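Local atomic coordinates of cyanophycinase-like exopeptidase (actinobacterium SCGC AAA027-L06, PDB entry 6NQC), a protein that probably cleaves peptide bonds near chain ends, as a serine exopeptidase of the cyanophycinase-like family S51. Residues 39-42 and 43-47; 76-79 and 80-83; 107-110 and 111-114; 135-138 and 139-142; 191-194 and 195-199. All blocks are in the same frame, centred on the assembly; numbering follows the deposited sequence.

Contact 1 (39-42 and 43-47)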
loop_
_atom_site.group_PDB
_atom_site.type_symbol
_atom_site.label_atom_id
_atom_site.label_comp_id
_atom_site.label_asym_id
_atom_site.label_seq_id
_atom_site.Cartn_x
_atom_site.Cartn_y
_atom_site.Cartn_z
ATOM N N ALA A 39 7.980 -1.744 12.448
ATOM C CA ALA A 39 8.879 -2.842 12.131
ATOM C C ALA A 39 8.236 -4.188 12.393
ATOM O O ALA A 39 8.379 -5.102 11.575
ATOM C CB ALA A 39 10.187 -2.691 12.922
ATOM N N GLU A 40 7.534 -4.358 13.522
ATOM C CA GLU A 40 6.930 -5.653 13.761
ATOM C C GLU A 40 5.745 -5.890 12.830
ATOM O O GLU A 40 5.495 -7.039 12.431
ATOM C CB GLU A 40 6.486 -5.804 15.212
ATOM C CG GLU A 40 5.889 -7.214 15.523
ATOM C CD GLU A 40 6.695 -8.391 14.914
ATOM O OE1 GLU A 40 6.117 -9.163 14.094
ATOM O OE2 GLU A 40 7.888 -8.545 15.264
ATOM N N PHE A 41 5.017 -4.843 12.464
ATOM C CA PHE A 41 3.983 -5.004 11.442
ATOM C C PHE A 41 4.578 -5.500 10.128
ATOM O O PHE A 41 4.059 -6.464 9.525
ATOM C CB PHE A 41 3.247 -3.686 11.218
ATOM C CG PHE A 41 2.247 -3.748 10.097
ATOM C CD1 PHE A 41 1.180 -4.642 10.158
ATOM C CD2 PHE A 41 2.383 -2.942 8.991
ATOM C CE1 PHE A 41 0.271 -4.723 9.114
ATOM C CE2 PHE A 41 1.475 -2.985 7.965
ATOM C CZ PHE A 41 0.422 -3.892 8.020
ATOM N N GLU A 42 5.650 -4.836 9.646
ATOM C CA GLU A 42 6.226 -5.216 8.356
ATOM C C GLU A 42 6.788 -6.647 8.430
ATOM O O GLU A 42 6.632 -7.442 7.484
ATOM C CB GLU A 42 7.306 -4.215 7.924
ATOM C CG GLU A 42 6.677 -2.862 7.450
ATOM C CD GLU A 42 7.630 -1.698 7.259
ATOM O OE1 GLU A 42 8.878 -1.898 7.238
ATOM O OE2 GLU A 42 7.113 -0.572 7.085
ATOM N N LYS A 43 7.434 -6.993 9.553
ATOM C CA LYS A 43 7.919 -8.363 9.739
ATOM C C LYS A 43 6.793 -9.377 9.644
ATOM O O LYS A 43 6.948 -10.431 9.007
ATOM C CB LYS A 43 8.635 -8.507 11.071
ATOM C CG LYS A 43 9.372 -9.830 11.189
ATOM C CD LYS A 43 10.127 -9.964 12.527
ATOM C CE LYS A 43 10.336 -11.459 12.853
ATOM N NZ LYS A 43 11.583 -11.735 13.612
ATOM N N SER A 44 5.669 -9.119 10.323
ATOM C CA SER A 44 4.547 -10.052 10.275
ATOM C C SER A 44 4.046 -10.269 8.848
ATOM O O SER A 44 3.606 -11.368 8.499
ATOM C CB SER A 44 3.406 -9.544 11.171
ATOM O OG SER A 44 2.777 -8.361 10.658
ATOM N N LEU A 45 4.055 -9.215 8.017
ATOM C CA LEU A 45 3.657 -9.361 6.624
ATOM C C LEU A 45 4.628 -10.256 5.869
ATOM O O LEU A 45 4.216 -11.030 4.989
ATOM C CB LEU A 45 3.604 -7.991 5.947
ATOM C CG LEU A 45 2.516 -7.021 6.390
ATOM C CD1 LEU A 45 2.673 -5.647 5.692
ATOM C CD2 LEU A 45 1.161 -7.614 6.072
ATOM N N ILE A 46 5.931 -10.144 6.177
ATOM C CA ILE A 46 6.908 -11.008 5.530
ATOM C C ILE A 46 6.695 -12.445 5.967
ATOM O O ILE A 46 6.716 -13.379 5.145
ATOM C CB ILE A 46 8.337 -10.554 5.846
ATOM C CG1 ILE A 46 8.572 -9.193 5.237
ATOM C CG2 ILE A 46 9.349 -11.590 5.343
ATOM C CD1 ILE A 46 9.735 -8.455 5.860
ATOM N N GLU A 47 6.441 -12.632 7.266
ATOM C CA GLU A 47 6.144 -13.959 7.806
ATOM C C GLU A 47 4.898 -14.563 7.171
ATOM O O GLU A 47 4.877 -15.753 6.863
ATOM C CB GLU A 47 5.977 -13.850 9.318
ATOM C CG GLU A 47 7.264 -13.565 10.037
ATOM C CD GLU A 47 7.064 -13.362 11.540
ATOM O OE1 GLU A 47 5.997 -12.864 11.961
ATOM O OE2 GLU A 47 7.989 -13.716 12.293
#
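Phe41 and Leu45 meet on the buried side of the helix, one turn apart: the Leu45 methyl CD1 sits over one face of the Phe41 ring, 4.1 Å from its centroid, a CH-pi contact. With CG anti to the backbone N (chi1 175°), the ring swings forward along the helix, which brings its CZ to 3.7 Å from Leu45 CD1. The same turn carries an extra polar grip. Phe41 O accepts the backbone bond from Leu45 N at 3.1 Å and a second bond from Ser44 OG at 2.6 Å. Ser44 OG is also bonded to Arg226 NH1, so the hydroxyl links the helix backbone to a charged group beyond it. With alanine at this position, Phe41 O is likely to keep only its helical bond across this turn and Arg226 to lose this oxygen. The outer side is looser. Glu40 bends at chi2 (44°), yet its OE2 comes no closer than 3.8 Å to Lys43 CD, and its OE1 stands 4.3 Å from Glu47 OE1, a pair of like charges. Helix 39-51 thus rests Phe41 and Leu45 on Val224 of strand 221-225, packs Ile46 on Leu116 of strand 116-119, and sets Ala39 and Glu42 against helix 70-87.

Contact 2 (76-79 and 80-83). With SO4 (sulfate ion), chain B.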
loop_
_atom_site.group_PDB
_atom_site.type_symbol
_atom_site.label_atom_id
_atom_site.label_comp_id
_atom_site.label_asym_id
_atom_site.label_seq_id
_atom_site.Cartn_x
_atom_site.Cartn_y
_atom_site.Cartn_z
ATOM N N TRP A 76 15.336 6.574 -0.109
ATOM C CA TRP A 76 14.308 5.552 0.035
ATOM C C TRP A 76 14.932 4.150 0.061
ATOM O O TRP A 76 14.551 3.313 0.890
ATOM C CB TRP A 76 13.248 5.636 -1.069
ATOM C CG TRP A 76 12.158 6.623 -0.785
ATOM C CD1 TRP A 76 11.901 7.780 -1.477
ATOM C CD2 TRP A 76 11.201 6.582 0.295
ATOM N NE1 TRP A 76 10.847 8.448 -0.904
ATOM C CE2 TRP A 76 10.391 7.748 0.177
ATOM C CE3 TRP A 76 10.958 5.696 1.335
ATOM C CZ2 TRP A 76 9.344 8.026 1.056
ATOM C CZ3 TRP A 76 9.919 5.979 2.222
ATOM C CH2 TRP A 76 9.132 7.132 2.081
ATOM N N LYS A 77 15.843 3.891 -0.889
ATOM C CA LYS A 77 16.549 2.610 -0.916
ATOM C C LYS A 77 17.215 2.291 0.428
ATOM O O LYS A 77 17.056 1.185 0.989
ATOM C CB LYS A 77 17.584 2.626 -2.043
ATOM C CG LYS A 77 18.177 1.293 -2.408
ATOM C CD LYS A 77 19.337 1.467 -3.389
ATOM C CE LYS A 77 20.042 0.163 -3.628
ATOM N NZ LYS A 77 20.722 0.116 -4.971
ATOM N N GLN A 78 17.935 3.268 0.982
ATOM C CA GLN A 78 18.714 3.008 2.184
ATOM C C GLN A 78 17.817 2.908 3.409
ATOM O O GLN A 78 18.050 2.072 4.290
ATOM C CB GLN A 78 19.765 4.104 2.368
ATOM C CG GLN A 78 21.170 3.683 1.955
ATOM C CD GLN A 78 21.721 2.500 2.779
ATOM O OE1 GLN A 78 21.878 2.574 4.015
ATOM N NE2 GLN A 78 22.012 1.409 2.095
ATOM N N LEU A 79 16.767 3.730 3.473
ATOM C CA LEU A 79 15.740 3.561 4.504
ATOM C C LEU A 79 15.164 2.145 4.495
ATOM O O LEU A 79 15.101 1.466 5.537
ATOM C CB LEU A 79 14.636 4.588 4.275
ATOM C CG LEU A 79 13.687 4.887 5.433
ATOM C CD1 LEU A 79 14.464 5.394 6.618
ATOM C CD2 LEU A 79 12.643 5.906 4.986
ATOM N N GLY A 80 14.736 1.679 3.322
ATOM C CA GLY A 80 14.179 0.338 3.228
ATOM C C GLY A 80 15.198 -0.755 3.499
ATOM O O GLY A 80 14.878 -1.770 4.122
ATOM N N ARG A 81 16.420 -0.582 3.020
ATOM C CA ARG A 81 17.444 -1.577 3.279
ATOM C C ARG A 81 17.711 -1.707 4.773
ATOM O O ARG A 81 17.839 -2.820 5.293
ATOM C CB ARG A 81 18.723 -1.209 2.528
ATOM C CG ARG A 81 19.799 -2.292 2.569
ATOM C CD ARG A 81 20.930 -1.941 1.604
ATOM N NE ARG A 81 20.697 -2.423 0.239
ATOM C CZ ARG A 81 21.485 -2.140 -0.795
ATOM N NH1 ARG A 81 22.566 -1.363 -0.620
ATOM N NH2 ARG A 81 21.210 -2.638 -1.997
ATOM N N GLN A 82 17.769 -0.583 5.486
ATOM C CA GLN A 82 18.051 -0.640 6.921
ATOM C C GLN A 82 16.905 -1.258 7.697
ATOM O O GLN A 82 17.134 -1.954 8.687
ATOM C CB GLN A 82 18.382 0.766 7.441
ATOM C CG GLN A 82 19.665 1.311 6.802
ATOM C CD GLN A 82 20.001 2.758 7.187
ATOM O OE1 GLN A 82 21.135 3.222 6.972
ATOM N NE2 GLN A 82 19.016 3.474 7.724
ATOM N N GLN A 83 15.663 -1.062 7.251
ATOM C CA GLN A 83 14.567 -1.773 7.895
ATOM C C GLN A 83 14.709 -3.277 7.667
ATOM O O GLN A 83 14.614 -4.067 8.613
ATOM C CB GLN A 83 13.217 -1.268 7.401
ATOM C CG GLN A 83 12.022 -1.995 8.012
ATOM C CD GLN A 83 11.559 -1.375 9.295
ATOM O OE1 GLN A 83 12.376 -0.987 10.139
ATOM N NE2 GLN A 83 10.247 -1.279 9.473
HETATM S S SO4 B . 19.013 -4.568 -4.185
HETATM O O1 SO4 B . 19.449 -3.691 -5.293
HETATM O O2 SO4 B . 20.122 -4.807 -3.257
HETATM O O3 SO4 B . 18.559 -5.873 -4.715
HETATM O O4 SO4 B . 17.963 -3.884 -3.433
#
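Trp76 O takes a nearly straight hydrogen bond from Gly80 N, 2.9 Å long with an N-H...O angle of 169°, the first of four successive i to i+4 bonds. The Trp76 indole itself packs on the loop residues Glu33, Ala65, Glu68 and Ser120. Lys77 comes next and carries the main side-chain contact. It lies alongside Arg81, both pointing the same way, and its CE rests over one face of the guanidinium, 3.4 Å from Arg81 NH2. Lys77 is extended from CG onward, its CG anti to the backbone N (chi1 -167°), which lets it run beside Arg81 in the direction of a sulfate ion. Arg81 NH2 donates to sulfate O2 at 2.7 Å, at the edge of the guanidinium, a bent bond with 131° at the hydrogen. Lys77 NZ makes no bond to the ion, staying 4.0 Å from sulfate O1. The anion, probably from the crystallisation liquor, probably eases the closeness of the two cations; Phe93 N binds it too. The backbone O of Gln78 accepts from Gln82 N at 2.9 Å. Leu79 O is the last acceptor here, bonded by Gln83 N at 3.1 Å. This is regular alpha-helix, and helix 70-87 is the crossover of a beta-alpha-beta unit between strands 57-61 and 90-93.

Contact 3 (107-110 and 111-114); sequences FVEL and VKDA
The helical bonding changes here: Val111 N still bonds Phe107 O at 3.2 Å, Lys112 N reaches back instead to Glu109 O at 3.3 Å from above the carbonyl plane, and a type I turn runs from Leu110 to Asp113. The Lys112 side chain folds back across Val108. Bends at chi3 (-128°) and chi4 (-138°) lay its CE 3.2 Å from Val108 O and 3.6 Å from Val108 CG1, the branch anti to the backbone N. Glu109 bends at chi2, but its OE1 remains 4.4 Å from Lys112 NZ, opposite charges too far apart for a salt bridge. Val111 CG2 lies 3.2 Å from Val108 O, and the valine packs on Leu136 and Ile140 of helix 135-145, whose Glu142 touches Lys112. A water ties the turn, donating to both Leu110 O and Asp113 O. Beyond it, Asp113 OD1 accepts from Lys55 N. A serine in place of Lys112 would probably bare Val108 CG1 on this flank and leave Glu109 without its nearby positive charge. The chemistry implies a helix-to-turn junction held by backbone bonds and, across the turn, one bridging water, with aliphatic packing of the lysine chain and probably a weak long-range attraction to Glu109.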
loop_
_atom_site.group_PDB
_atom_site.type_symbol
_atom_site.label_atom_id
_atom_site.label_comp_id
_atom_site.label_asym_id
_atom_site.label_seq_id
_atom_site.Cartn_x
_atom_site.Cartn_y
_atom_site.Cartn_z
ATOM N N PHE A 107 12.644 -7.364 -13.480
ATOM C CA PHE A 107 11.775 -6.866 -12.414
ATOM C C PHE A 107 10.470 -7.657 -12.367
ATOM O O PHE A 107 10.003 -8.053 -11.288
ATOM C CB PHE A 107 11.496 -5.380 -12.620
ATOM C CG PHE A 107 12.705 -4.484 -12.459
ATOM C CD1 PHE A 107 13.869 -4.938 -11.851
ATOM C CD2 PHE A 107 12.662 -3.166 -12.922
ATOM C CE1 PHE A 107 14.951 -4.113 -11.697
ATOM C CE2 PHE A 107 13.753 -2.331 -12.781
ATOM C CZ PHE A 107 14.900 -2.811 -12.167
ATOM N N VAL A 108 9.868 -7.924 -13.532
ATOM C CA VAL A 108 8.620 -8.685 -13.579
ATOM C C VAL A 108 8.816 -10.086 -13.047
ATOM O O VAL A 108 7.916 -10.635 -12.394
ATOM C CB VAL A 108 8.076 -8.679 -15.035
ATOM C CG1 VAL A 108 6.886 -9.632 -15.201
ATOM C CG2 VAL A 108 7.692 -7.283 -15.445
ATOM N N GLU A 109 9.995 -10.672 -13.273
ATOM C CA GLU A 109 10.250 -11.995 -12.712
ATOM C C GLU A 109 10.396 -11.953 -11.189
ATOM O O GLU A 109 9.880 -12.825 -10.493
ATOM C CB GLU A 109 11.488 -12.609 -13.344
ATOM C CG GLU A 109 11.198 -13.380 -14.637
ATOM C CD GLU A 109 10.171 -14.512 -14.468
ATOM O OE1 GLU A 109 9.410 -14.774 -15.431
ATOM O OE2 GLU A 109 10.131 -15.139 -13.386
ATOM N N LEU A 110 11.042 -10.911 -10.660
ATOM C CA LEU A 110 11.280 -10.794 -9.224
ATOM C C LEU A 110 9.992 -10.662 -8.412
ATOM O O LEU A 110 9.887 -11.193 -7.295
ATOM C CB LEU A 110 12.145 -9.573 -8.944
ATOM C CG LEU A 110 13.640 -9.790 -8.706
ATOM C CD1 LEU A 110 14.362 -8.428 -8.758
ATOM C CD2 LEU A 110 13.931 -10.514 -7.431
ATOM N N VAL A 111 9.011 -9.916 -8.923
ATOM C CA VAL A 111 7.810 -9.660 -8.137
ATOM C C VAL A 111 6.921 -10.881 -8.031
ATOM O O VAL A 111 5.976 -10.892 -7.234
ATOM C CB VAL A 111 6.960 -8.506 -8.706
ATOM C CG1 VAL A 111 7.711 -7.187 -8.526
ATOM C CG2 VAL A 111 6.614 -8.754 -10.175
ATOM N N LYS A 112 7.197 -11.915 -8.814
ATOM C CA LYS A 112 6.309 -13.054 -8.892
ATOM C C LYS A 112 6.564 -14.078 -7.799
ATOM O O LYS A 112 5.752 -14.995 -7.633
ATOM C CB LYS A 112 6.423 -13.731 -10.271
ATOM C CG LYS A 112 5.812 -12.891 -11.384
ATOM C CD LYS A 112 5.632 -13.677 -12.660
ATOM C CE LYS A 112 6.249 -12.937 -13.840
ATOM N NZ LYS A 112 5.396 -12.995 -15.071
ATOM N N ASP A 113 7.650 -13.936 -7.040
ATOM C CA ASP A 113 7.858 -14.771 -5.835
ATOM C C ASP A 113 8.468 -13.924 -4.713
ATOM O O ASP A 113 9.679 -13.933 -4.476
ATOM C CB ASP A 113 8.734 -15.979 -6.187
ATOM C CG ASP A 113 8.877 -16.961 -5.048
ATOM O OD1 ASP A 113 8.401 -16.665 -3.927
ATOM O OD2 ASP A 113 9.484 -18.020 -5.295
ATOM N N ALA A 114 7.614 -13.201 -3.990
ATOM C CA ALA A 114 8.076 -12.282 -2.955
ATOM C C ALA A 114 7.171 -12.403 -1.740
ATOM O O ALA A 114 5.950 -12.320 -1.873
ATOM C CB ALA A 114 8.130 -10.843 -3.496
HETATM O O HOH W 1 11.704 -13.087 -6.343
#

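Contact 4 (135-138 and 139-142)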
loop_
_atom_site.group_PDB
_atom_site.type_symbol
_atom_site.label_atom_id
_atom_site.label_comp_id
_atom_site.label_asym_id
_atom_site.label_seq_id
_atom_site.Cartn_x
_atom_site.Cartn_y
_atom_site.Cartn_z
ATOM N N PRO A 135 3.086 -5.066 -17.215
ATOM C CA PRO A 135 3.471 -6.430 -16.849
ATOM C C PRO A 135 3.941 -6.513 -15.409
ATOM O O PRO A 135 3.670 -7.502 -14.732
ATOM C CB PRO A 135 4.581 -6.769 -17.859
ATOM C CG PRO A 135 4.919 -5.534 -18.570
ATOM C CD PRO A 135 3.790 -4.575 -18.428
ATOM N N LEU A 136 4.604 -5.476 -14.899
ATOM C CA LEU A 136 5.063 -5.503 -13.503
ATOM C C LEU A 136 3.880 -5.567 -12.539
ATOM O O LEU A 136 3.884 -6.346 -11.572
ATOM C CB LEU A 136 5.923 -4.269 -13.220
ATOM C CG LEU A 136 6.510 -4.260 -11.806
ATOM C CD1 LEU A 136 7.709 -5.177 -11.765
ATOM C CD2 LEU A 136 6.874 -2.870 -11.381
ATOM N N TRP A 137 2.859 -4.761 -12.784
ATOM C CA TRP A 137 1.679 -4.812 -11.925
ATOM C C TRP A 137 1.017 -6.194 -11.996
ATOM O O TRP A 137 0.595 -6.740 -10.984
ATOM C CB TRP A 137 0.666 -3.708 -12.310
ATOM C CG TRP A 137 -0.607 -4.055 -11.666
ATOM C CD1 TRP A 137 -1.728 -4.551 -12.259
ATOM C CD2 TRP A 137 -0.862 -4.039 -10.260
ATOM N NE1 TRP A 137 -2.664 -4.860 -11.299
ATOM C CE2 TRP A 137 -2.169 -4.537 -10.068
ATOM C CE3 TRP A 137 -0.109 -3.679 -9.147
ATOM C CZ2 TRP A 137 -2.735 -4.677 -8.806
ATOM C CZ3 TRP A 137 -0.678 -3.805 -7.900
ATOM C CH2 TRP A 137 -1.977 -4.294 -7.740
ATOM N N GLN A 138 0.909 -6.775 -13.196
ATOM C CA GLN A 138 0.300 -8.095 -13.303
ATOM C C GLN A 138 1.103 -9.117 -12.486
ATOM O O GLN A 138 0.522 -9.965 -11.800
ATOM C CB GLN A 138 0.178 -8.492 -14.771
ATOM C CG GLN A 138 -0.738 -9.677 -15.028
ATOM C CD GLN A 138 -2.110 -9.497 -14.416
ATOM O OE1 GLN A 138 -2.594 -8.371 -14.266
ATOM N NE2 GLN A 138 -2.733 -10.604 -14.022
ATOM N N GLY A 139 2.436 -9.041 -12.532
ATOM C CA GLY A 139 3.259 -9.870 -11.652
ATOM C C GLY A 139 2.982 -9.670 -10.171
ATOM O O GLY A 139 2.848 -10.639 -9.410
ATOM N N ILE A 140 2.919 -8.418 -9.734
ATOM C CA ILE A 140 2.616 -8.127 -8.334
ATOM C C ILE A 140 1.255 -8.696 -7.948
ATOM O O ILE A 140 1.089 -9.291 -6.872
ATOM C CB ILE A 140 2.679 -6.605 -8.089
ATOM C CG1 ILE A 140 4.084 -6.094 -8.371
ATOM C CG2 ILE A 140 2.216 -6.267 -6.653
ATOM C CD1 ILE A 140 4.183 -4.605 -8.522
ATOM N N TYR A 141 0.270 -8.543 -8.836
ATOM C CA TYR A 141 -1.064 -9.043 -8.586
ATOM C C TYR A 141 -1.063 -10.558 -8.462
ATOM O O TYR A 141 -1.615 -11.119 -7.506
ATOM C CB TYR A 141 -1.994 -8.599 -9.726
ATOM C CG TYR A 141 -3.400 -9.116 -9.603
ATOM C CD1 TYR A 141 -4.272 -8.576 -8.680
ATOM C CD2 TYR A 141 -3.849 -10.170 -10.378
ATOM C CE1 TYR A 141 -5.556 -9.039 -8.541
ATOM C CE2 TYR A 141 -5.132 -10.652 -10.233
ATOM C CZ TYR A 141 -5.994 -10.069 -9.317
ATOM O OH TYR A 141 -7.293 -10.529 -9.166
ATOM N N GLU A 142 -0.411 -11.236 -9.404
ATOM C CA GLU A 142 -0.294 -12.683 -9.336
ATOM C C GLU A 142 0.414 -13.127 -8.065
ATOM O O GLU A 142 0.001 -14.117 -7.432
ATOM C CB GLU A 142 0.450 -13.201 -10.563
ATOM C CG GLU A 142 -0.377 -13.224 -11.869
ATOM C CD GLU A 142 0.520 -13.442 -13.076
ATOM O OE1 GLU A 142 1.698 -13.851 -12.900
ATOM O OE2 GLU A 142 0.052 -13.184 -14.193
#
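Four backbone hydrogen bonds join the two halves of this piece of helix, from Gly139 N to Pro135 O, Ile140 N to Leu136 O, Tyr141 N to Trp137 O and Glu142 N to Gln138 O. The third is the shortest at 2.8 Å. Gly139 is buried and has no side chain; Val111 CG2 packs on its backbone.

The apolar contacts centre on Trp137. Its CG lies anti to the backbone N (chi1 165°), which carries the indole forward over the next turn, where it meets two residues. Tyr141 CB approaches the indole obliquely, 4.1 Å from Trp137 CE2. Ile140 crosses the indole at about a right angle, its CG2 4.0 Å from Trp137 CZ3. The other branch of the isoleucine touches Leu136: Ile140 CD1 is 4.0 Å from Leu136 CG, and Ile140 CG1 lies 3.2 Å from Leu136 O.

The polar side chains pack more loosely along the outer surface. Gln138 runs beside Tyr141, pointing the same way, with amide and ring planes 45° apart and its NE2 3.8 Å from Tyr141 CD2. Gln138 also meets Glu142, crossing it at about a right angle, with amide and carboxylate planes 74° apart and Gln138 CG 3.7 Å from Glu142 OE2.

Around the helix, Trp137 stacks on Phe178 and touches Phe119 of strand 116-119. Ile140 reaches Ile117 and Phe119 of that strand, while Leu136 packs on Phe107 and Val108 of helix 105-110.

Contact 5 (191-194 and 195-199)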
loop_
_atom_site.group_PDB
_atom_site.type_symbol
_atom_site.label_atom_id
_atom_site.label_comp_id
_atom_site.label_asym_id
_atom_site.label_seq_id
_atom_site.Cartn_x
_atom_site.Cartn_y
_atom_site.Cartn_z
ATOM N N ASN A 191 -4.696 12.348 10.402
ATOM C CA ASN A 191 -4.650 13.319 11.475
ATOM C C ASN A 191 -3.956 14.603 11.061
ATOM O O ASN A 191 -4.066 15.594 11.783
ATOM C CB ASN A 191 -3.972 12.700 12.715
ATOM C CG ASN A 191 -2.577 12.176 12.435
ATOM O OD1 ASN A 191 -2.373 11.343 11.538
ATOM N ND2 ASN A 191 -1.593 12.641 13.228
ATOM N N LYS A 192 -3.297 14.626 9.908
ATOM C CA LYS A 192 -2.596 15.820 9.435
ATOM C C LYS A 192 -2.988 16.309 8.047
ATOM O O LYS A 192 -2.835 17.504 7.798
ATOM C CB LYS A 192 -1.073 15.565 9.462
ATOM C CG LYS A 192 -0.582 15.038 10.828
ATOM C CD LYS A 192 0.820 15.530 11.152
ATOM C CE LYS A 192 1.034 15.695 12.649
ATOM N NZ LYS A 192 1.356 17.118 12.992
ATOM N N PHE A 193 -3.520 15.444 7.157
ATOM C CA PHE A 193 -3.743 15.801 5.757
ATOM C C PHE A 193 -4.554 17.083 5.595
ATOM O O PHE A 193 -4.273 17.902 4.707
ATOM C CB PHE A 193 -4.484 14.641 5.074
ATOM C CG PHE A 193 -4.173 14.442 3.592
ATOM C CD1 PHE A 193 -4.059 15.509 2.736
ATOM C CD2 PHE A 193 -4.060 13.153 3.067
ATOM C CE1 PHE A 193 -3.800 15.323 1.404
ATOM C CE2 PHE A 193 -3.820 12.951 1.693
ATOM C CZ PHE A 193 -3.696 14.033 0.872
ATOM N N PHE A 194 -5.566 17.268 6.412
ATOM C CA PHE A 194 -6.482 18.392 6.224
ATOM C C PHE A 194 -5.917 19.701 6.747
ATOM O O PHE A 194 -6.526 20.756 6.526
ATOM C CB PHE A 194 -7.826 18.043 6.869
ATOM C CG PHE A 194 -8.495 16.876 6.189
ATOM C CD1 PHE A 194 -9.209 17.052 5.024
ATOM C CD2 PHE A 194 -8.328 15.580 6.676
ATOM C CE1 PHE A 194 -9.790 15.974 4.373
ATOM C CE2 PHE A 194 -8.899 14.504 6.024
ATOM C CZ PHE A 194 -9.623 14.699 4.873
ATOM N N LYS A 195 -4.752 19.673 7.387
ATOM C CA LYS A 195 -4.043 20.905 7.691
ATOM C C LYS A 195 -3.261 21.403 6.494
ATOM O O LYS A 195 -2.812 22.541 6.520
ATOM C CB LYS A 195 -3.104 20.697 8.877
ATOM C CG LYS A 195 -3.774 20.045 10.089
ATOM C CD LYS A 195 -2.840 19.921 11.310
ATOM C CE LYS A 195 -3.578 20.274 12.618
ATOM N NZ LYS A 195 -2.914 21.378 13.405
ATOM N N TRP A 196 -3.125 20.596 5.440
ATOM C CA TRP A 196 -2.235 20.911 4.334
ATOM C C TRP A 196 -2.960 21.391 3.077
ATOM O O TRP A 196 -2.296 21.874 2.150
ATOM C CB TRP A 196 -1.385 19.698 3.935
ATOM C CG TRP A 196 -0.582 19.096 5.011
ATOM C CD1 TRP A 196 -0.060 19.728 6.109
ATOM C CD2 TRP A 196 -0.189 17.717 5.105
ATOM N NE1 TRP A 196 0.612 18.824 6.893
ATOM C CE2 TRP A 196 0.574 17.586 6.293
ATOM C CE3 TRP A 196 -0.403 16.574 4.291
ATOM C CZ2 TRP A 196 1.124 16.355 6.700
ATOM C CZ3 TRP A 196 0.136 15.348 4.701
ATOM C CH2 TRP A 196 0.898 15.256 5.897
ATOM N N ILE A 197 -4.281 21.263 3.021
ATOM C CA ILE A 197 -5.008 21.524 1.789
ATOM C C ILE A 197 -6.199 22.433 2.066
ATOM O O ILE A 197 -6.742 22.430 3.170
ATOM C CB ILE A 197 -5.494 20.209 1.130
ATOM C CG1 ILE A 197 -6.492 19.470 2.037
ATOM C CG2 ILE A 197 -4.321 19.282 0.764
ATOM C CD1 ILE A 197 -7.121 18.207 1.373
ATOM N N PRO A 198 -6.680 23.167 1.075
ATOM C CA PRO A 198 -7.840 24.034 1.282
ATOM C C PRO A 198 -9.137 23.231 1.321
ATOM O O PRO A 198 -9.187 22.031 1.032
ATOM C CB PRO A 198 -7.786 24.982 0.080
ATOM C CG PRO A 198 -7.094 24.220 -0.978
ATOM C CD PRO A 198 -6.146 23.241 -0.300
ATOM N N ASP A 199 -10.202 23.915 1.738
ATOM C CA ASP A 199 -11.500 23.256 1.902
ATOM C C ASP A 199 -11.979 22.623 0.603
ATOM O O ASP A 199 -12.626 21.548 0.614
ATOM C CB ASP A 199 -12.547 24.252 2.399
ATOM C CG ASP A 199 -12.284 24.717 3.811
ATOM O OD1 ASP A 199 -11.350 24.174 4.453
ATOM O OD2 ASP A 199 -13.003 25.626 4.285
HETATM O O HOH W 2 -8.579 20.907 4.665
#
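Trp196 lies flat over the backbone of Lys192 and Phe193, which share one face of its indole. Phe193 CA makes a CH-pi contact 4.2 Å from the centroid of the six-membered ring, and Lys192 O stands 3.6 Å above the indole plane, displaced toward the rim. Lys192 CB adds a contact of 3.6 Å to Trp196 CZ2. The Phe193 ring meets the indole obliquely, with the two planes at 43° and Phe193 CD1 4.1 Å from Trp196 CE3. Ile197 then comes to the edge of the Phe193 ring, its CG2 4.0 Å from Phe193 CE1.

Two backbone bonds set these groups in place, each spanning three residues. Lys195 N donates to Lys192 O and Trp196 N to Phe193 O, in both cases from above the carbonyl plane. These bonds close a tight turn, with the indole lying back over the preceding residues; Trp196 CG, beside its own backbone N (chi1 -56°), places the ring over Lys192 O and Phe193 CA. Lys192 O therefore has both a backbone donor and an aromatic face close by. A water bridges Phe194 O and Ile197 O, donating to both, and lies in the plane of the Phe194 ring at its edge.

Further out, Asn191 OD1 accepts from Glu219 N, and Lys192 touches Glu219, which may belong to a Ser-His-Glu triad. This surface turn lies between strand 184-187 and helix 199-205, with Phe193, Phe194 and Ile197 packed on Leu205 of that helix and Pro198 at its N-cap.

Contacts 1 and 2 touch directly: Glu42 OE1 takes a probable hydrogen bond from Gln83 NE2 at 2.7 Å, joining helices 39-51 and 70-87, and their centres lie 15 Å apart. Contacts 3 and 4 form a second pair, centres 8 Å apart, with Val111 CG2 packed 3.7 Å from Ile140 N. Between the pairs there is no touch; contacts 1 and 3 come within about 7 Å at their nearest atoms. Contact 5 stands apart, its centre about 37 Å from that of contact 3, on the opposite side of the chain's centre. It touches Glu219 of the possible Ser-His-Glu triad through Lys192, while contact 2 binds the sulfate through Arg81 and has Trp76 near that triad without touching.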